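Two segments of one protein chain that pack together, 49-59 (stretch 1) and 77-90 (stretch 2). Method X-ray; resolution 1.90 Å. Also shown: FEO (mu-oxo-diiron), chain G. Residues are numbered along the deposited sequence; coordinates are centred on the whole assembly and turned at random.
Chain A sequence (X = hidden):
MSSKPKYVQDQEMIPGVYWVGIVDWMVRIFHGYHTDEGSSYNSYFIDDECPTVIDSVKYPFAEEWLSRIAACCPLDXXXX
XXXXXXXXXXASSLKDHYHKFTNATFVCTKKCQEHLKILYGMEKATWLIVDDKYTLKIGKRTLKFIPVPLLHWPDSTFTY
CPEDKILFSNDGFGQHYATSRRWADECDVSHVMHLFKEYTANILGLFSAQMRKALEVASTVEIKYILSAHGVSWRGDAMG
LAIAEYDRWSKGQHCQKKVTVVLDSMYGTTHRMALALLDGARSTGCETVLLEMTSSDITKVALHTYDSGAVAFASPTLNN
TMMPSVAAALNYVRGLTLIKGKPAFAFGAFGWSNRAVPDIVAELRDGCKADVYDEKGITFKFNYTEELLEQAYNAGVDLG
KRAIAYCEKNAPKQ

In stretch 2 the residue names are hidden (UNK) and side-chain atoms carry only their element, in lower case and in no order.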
# COMPACT_ATOMS: atom_id res chain seq x y z
N GLU A 49 35.82 34.16 2.62
CA GLU A 49 36.76 34.43 3.72
C GLU A 49 36.20 33.93 5.05
O GLU A 49 36.94 33.45 5.92
CB GLU A 49 37.09 35.94 3.78
CG GLU A 49 37.89 36.39 2.55
CD GLU A 49 37.99 37.92 2.43
OE1 GLU A 49 37.86 38.62 3.46
OE2 GLU A 49 38.18 38.41 1.29
N CYS A 50 34.87 34.03 5.21
CA CYS A 50 34.16 33.43 6.33
C CYS A 50 33.34 32.27 5.76
O CYS A 50 32.24 32.51 5.24
CB CYS A 50 33.19 34.44 6.92
SG CYS A 50 33.96 35.93 7.60
N PRO A 51 33.88 31.04 5.80
CA PRO A 51 33.20 29.92 5.14
C PRO A 51 31.81 29.71 5.75
O PRO A 51 31.67 29.68 6.98
CB PRO A 51 34.13 28.73 5.43
CG PRO A 51 35.51 29.36 5.62
CD PRO A 51 35.14 30.60 6.44
N THR A 52 30.79 29.59 4.88
CA THR A 52 29.41 29.70 5.33
C THR A 52 28.57 28.54 4.80
O THR A 52 28.69 28.18 3.63
CB THR A 52 28.82 31.04 4.90
OG1 THR A 52 29.50 32.10 5.60
CG2 THR A 52 27.32 31.13 5.18
N VAL A 53 27.75 27.98 5.68
CA VAL A 53 26.77 26.93 5.33
C VAL A 53 25.38 27.52 5.43
O VAL A 53 25.04 28.20 6.41
CB VAL A 53 26.88 25.69 6.24
CG1 VAL A 53 25.80 24.63 5.88
CG2 VAL A 53 28.28 25.08 6.12
N ILE A 54 24.57 27.25 4.41
CA ILE A 54 23.16 27.64 4.39
C ILE A 54 22.32 26.39 4.63
O ILE A 54 22.37 25.44 3.85
CB ILE A 54 22.75 28.26 3.04
CG1 ILE A 54 23.77 29.34 2.59
CG2 ILE A 54 21.27 28.77 3.09
CD1 ILE A 54 23.76 30.61 3.47
N ASP A 55 21.56 26.42 5.71
CA ASP A 55 20.65 25.35 6.12
C ASP A 55 21.28 24.02 6.53
O ASP A 55 22.45 23.77 6.29
CB ASP A 55 19.50 25.19 5.09
CG ASP A 55 18.59 26.43 5.05
OD1 ASP A 55 18.36 27.04 6.15
OD2 ASP A 55 18.13 26.81 3.95
N SER A 56 20.49 23.18 7.19
CA SER A 56 20.91 21.83 7.54
C SER A 56 19.96 20.82 6.85
O SER A 56 19.32 21.15 5.85
CB SER A 56 20.91 21.69 9.07
OG SER A 56 21.43 20.44 9.50
N VAL A 57 19.90 19.60 7.38
CA VAL A 57 19.08 18.51 6.81
C VAL A 57 18.45 17.70 7.96
O VAL A 57 18.89 17.81 9.10
CB VAL A 57 19.89 17.52 5.91
CG1 VAL A 57 20.58 18.24 4.71
CG2 VAL A 57 20.91 16.75 6.71
N LYS A 58 17.47 16.86 7.60
CA LYS A 58 16.78 15.98 8.54
C LYS A 58 17.80 15.05 9.23
O LYS A 58 18.69 14.52 8.55
CB LYS A 58 15.76 15.15 7.76
CG LYS A 58 14.55 14.67 8.57
CD LYS A 58 13.72 13.70 7.73
CE LYS A 58 12.67 14.40 6.83
NZ LYS A 58 11.77 13.41 6.07
N TYR A 59 17.66 14.85 10.55
CA TYR A 59 18.66 14.13 11.38
C TYR A 59 19.16 12.75 10.87
O TYR A 59 20.32 12.43 11.05
CB TYR A 59 18.22 14.06 12.87
CG TYR A 59 17.07 13.09 13.09
CD1 TYR A 59 17.32 11.71 13.28
CD2 TYR A 59 15.74 13.54 13.03
CE1 TYR A 59 16.26 10.80 13.44
CE2 TYR A 59 14.67 12.64 13.20
CZ TYR A 59 14.94 11.27 13.40
OH TYR A 59 13.89 10.37 13.55
N UNK A 77 36.54 25.13 10.62
CA UNK A 77 36.75 26.38 9.87
C UNK A 77 35.49 27.05 9.34
O UNK A 77 35.54 28.18 8.80
n UNK A 77 42.05 27.02 6.84
c UNK A 77 39.19 26.12 9.28
c UNK A 77 40.80 27.27 7.65
c UNK A 77 40.23 25.95 8.17
c UNK A 77 37.76 26.16 8.73
N UNK A 78 34.34 26.38 9.53
CA UNK A 78 33.06 27.02 9.22
C UNK A 78 32.82 28.16 10.21
O UNK A 78 32.83 27.93 11.44
c UNK A 78 32.16 24.82 8.27
c UNK A 78 30.52 26.68 9.02
c UNK A 78 31.89 25.98 9.26
c UNK A 78 32.18 25.23 6.76
N UNK A 79 32.64 29.37 9.69
CA UNK A 79 32.38 30.57 10.52
C UNK A 79 30.89 30.83 10.77
O UNK A 79 30.51 31.23 11.87
c UNK A 79 32.68 34.53 12.79
c UNK A 79 33.04 31.82 9.91
c UNK A 79 32.64 33.19 10.60
c UNK A 79 33.15 33.26 12.06
n UNK A 79 33.33 34.57 14.15
N UNK A 80 30.06 30.62 9.74
CA UNK A 80 28.61 30.87 9.85
C UNK A 80 27.80 29.68 9.33
O UNK A 80 28.12 29.08 8.28
c UNK A 80 30.05 35.75 10.53
c UNK A 80 28.19 32.13 9.08
c UNK A 80 29.14 35.09 11.32
c UNK A 80 29.76 34.09 8.80
c UNK A 80 30.36 35.27 9.26
c UNK A 80 28.83 33.40 9.59
c UNK A 80 28.53 33.92 10.85
o UNK A 80 30.67 36.92 10.97
N UNK A 81 26.75 29.37 10.07
CA UNK A 81 25.68 28.47 9.57
C UNK A 81 24.40 29.29 9.61
O UNK A 81 23.92 29.68 10.69
c UNK A 81 26.86 26.47 10.51
c UNK A 81 24.44 26.29 9.81
c UNK A 81 25.53 27.20 10.41
N UNK A 82 23.88 29.57 8.43
CA UNK A 82 22.69 30.36 8.26
C UNK A 82 21.48 29.42 8.21
O UNK A 82 21.41 28.52 7.36
c UNK A 82 23.91 32.20 6.96
c UNK A 82 22.73 31.18 6.96
c UNK A 82 21.39 31.86 6.69
N UNK A 83 20.50 29.70 9.07
CA UNK A 83 19.27 28.90 9.17
C UNK A 83 18.06 29.72 8.77
O UNK A 83 17.76 30.73 9.38
s UNK A 83 20.35 25.88 9.98
c UNK A 83 18.81 25.03 10.33
c UNK A 83 19.12 28.35 10.61
c UNK A 83 20.20 27.34 11.03
N UNK A 84 17.38 29.30 7.69
CA UNK A 84 16.28 30.06 7.12
C UNK A 84 14.96 29.68 7.76
O UNK A 84 13.97 30.39 7.57
o UNK A 84 18.04 29.72 4.09
c UNK A 84 16.18 29.75 5.61
n UNK A 84 17.39 31.71 4.93
c UNK A 84 17.29 30.40 4.81
N UNK A 85 14.92 28.53 8.44
CA UNK A 85 13.64 27.85 8.78
C UNK A 85 13.97 26.76 9.82
O UNK A 85 15.01 26.12 9.73
n UNK A 85 10.70 27.04 8.32
c UNK A 85 9.65 26.25 8.13
n UNK A 85 9.96 25.35 7.22
c UNK A 85 11.75 26.60 7.54
c UNK A 85 13.09 27.28 7.46
c UNK A 85 11.27 25.56 6.82
N UNK A 86 13.11 26.57 10.82
CA UNK A 86 13.44 25.68 11.92
C UNK A 86 12.81 24.28 11.77
O UNK A 86 13.06 23.40 12.60
c UNK A 86 12.99 26.30 13.25
N UNK A 87 12.01 24.08 10.72
CA UNK A 87 11.38 22.77 10.50
C UNK A 87 12.43 21.66 10.39
O UNK A 87 13.53 21.88 9.83
c UNK A 87 8.48 21.63 8.15
c UNK A 87 9.41 21.61 9.32
c UNK A 87 10.41 22.79 9.29
o UNK A 87 8.00 20.54 7.76
o UNK A 87 8.25 22.74 7.61
N UNK A 88 12.10 20.49 10.95
CA UNK A 88 13.03 19.35 11.04
C UNK A 88 13.73 18.94 9.75
O UNK A 88 14.90 18.54 9.78
N UNK A 89 13.04 19.02 8.63
CA UNK A 89 13.64 18.63 7.36
C UNK A 89 14.88 19.45 6.98
O UNK A 89 15.73 18.96 6.25
o UNK A 89 11.52 20.53 6.98
o UNK A 89 11.50 20.13 4.84
c UNK A 89 11.83 19.83 6.00
c UNK A 89 12.63 18.54 6.21
N UNK A 90 15.00 20.68 7.47
CA UNK A 90 16.21 21.48 7.23
C UNK A 90 17.02 21.74 8.47
O UNK A 90 17.95 22.55 8.44
c UNK A 90 14.07 22.09 3.58
c UNK A 90 14.81 22.70 5.56
c UNK A 90 13.47 22.87 5.54
n UNK A 90 13.03 22.51 4.29
n UNK A 90 15.15 22.20 4.32
c UNK A 90 15.80 22.84 6.65
FE1 FEO G . 10.96 21.88 3.88
FE2 FEO G . 8.91 23.80 5.89
O FEO G . 10.46 22.50 5.55
O HOH W 1 16.16 25.92 7.26
O HOH W 2 17.88 21.54 3.71

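Position 77 carries four carbons in a row ending in nitrogen, a chain that leads away from stretch 1; its backbone O lies 3.4 Å from P51 CG. It is lysine, K77. Position 78 has four carbons, forked at the first, with one arm two carbons long. The tip of that arm comes 4.0 Å from V53 CG2, so this is isoleucine, I78, whose CD1 also lies 4.2 Å from P51 CB. At 79 four carbons in a row again end in nitrogen, the CB pointing toward stretch 1 and the end leading away: lysine, K79. Its backbone N donates to P51 O at 2.9 Å.

Position 80 shows one carbon, then a six-carbon ring bearing one oxygen, which only tyrosine provides. In Y80, CE2 packs 3.8 Å from C50 CB, and T52 OG1, held by its own bond to C50 O at 2.8 Å, sits at the ring edge. Positions 81 and 82 each have one carbon carrying two more, the compact fork of valine. V81 faces the same side of the sheet as V53, with its CG2 4.3 Å from V53 CB; V82 shares the other side with T52 and I54, its CB 3.7 Å from I54 CD1.

Position 83 is unbranched, two carbons, a sulfur and a carbon: methionine, M83. Its CB points away, yet the end returns, SD reaching 3.9 Å from S56 N. Position 84 has two carbons, the second carrying one oxygen and one nitrogen, and is asparagine, N84; the firm contact is its backbone N, which donates to D55 OD1 at 2.9 Å.

At 85 one carbon leads to a five-membered ring of three carbons and two nitrogens, one nitrogen 2.3 Å from FE2 of the diiron group: histidine, H85. Position 86, a single carbon out of reach of stretch 1, is alanine, A86. Position 87 has three carbons, the third carrying two oxygens, and is glutamate; E87 OE1 binds FE2 at 2.1 Å. Position 88 has no side-chain atoms and is glycine, G88, its O 3.4 Å from K58 CA. Position 89, two carbons with two oxygens on the second, is aspartate; D89 OD2 binds FE1 at 2.1 Å. Position 90 repeats the five-membered ring with two nitrogens: histidine, H90, with NE2 2.2 Å from FE1.

The contact works by division along its length. Parallel strands fix the register through the backbone: V53 N to Y80 O at 2.8 Å, V82 N to V53 O at 2.7 Å and D55 N to V82 O at 2.7 Å, while alternating side chains pack on both sides of the sheet. Beyond the strands, D55 uses its side chain to hold the turning backbone, and a water donates to both D55 OD1 and H85 O, each at 2.7 Å. Finally S56 N donates to H90 O at 2.9 Å, tying stretch 1 to the backbone of a residue whose side chain binds iron.

Stretch 2 (77-90) KIKYVVMNHAEGDH
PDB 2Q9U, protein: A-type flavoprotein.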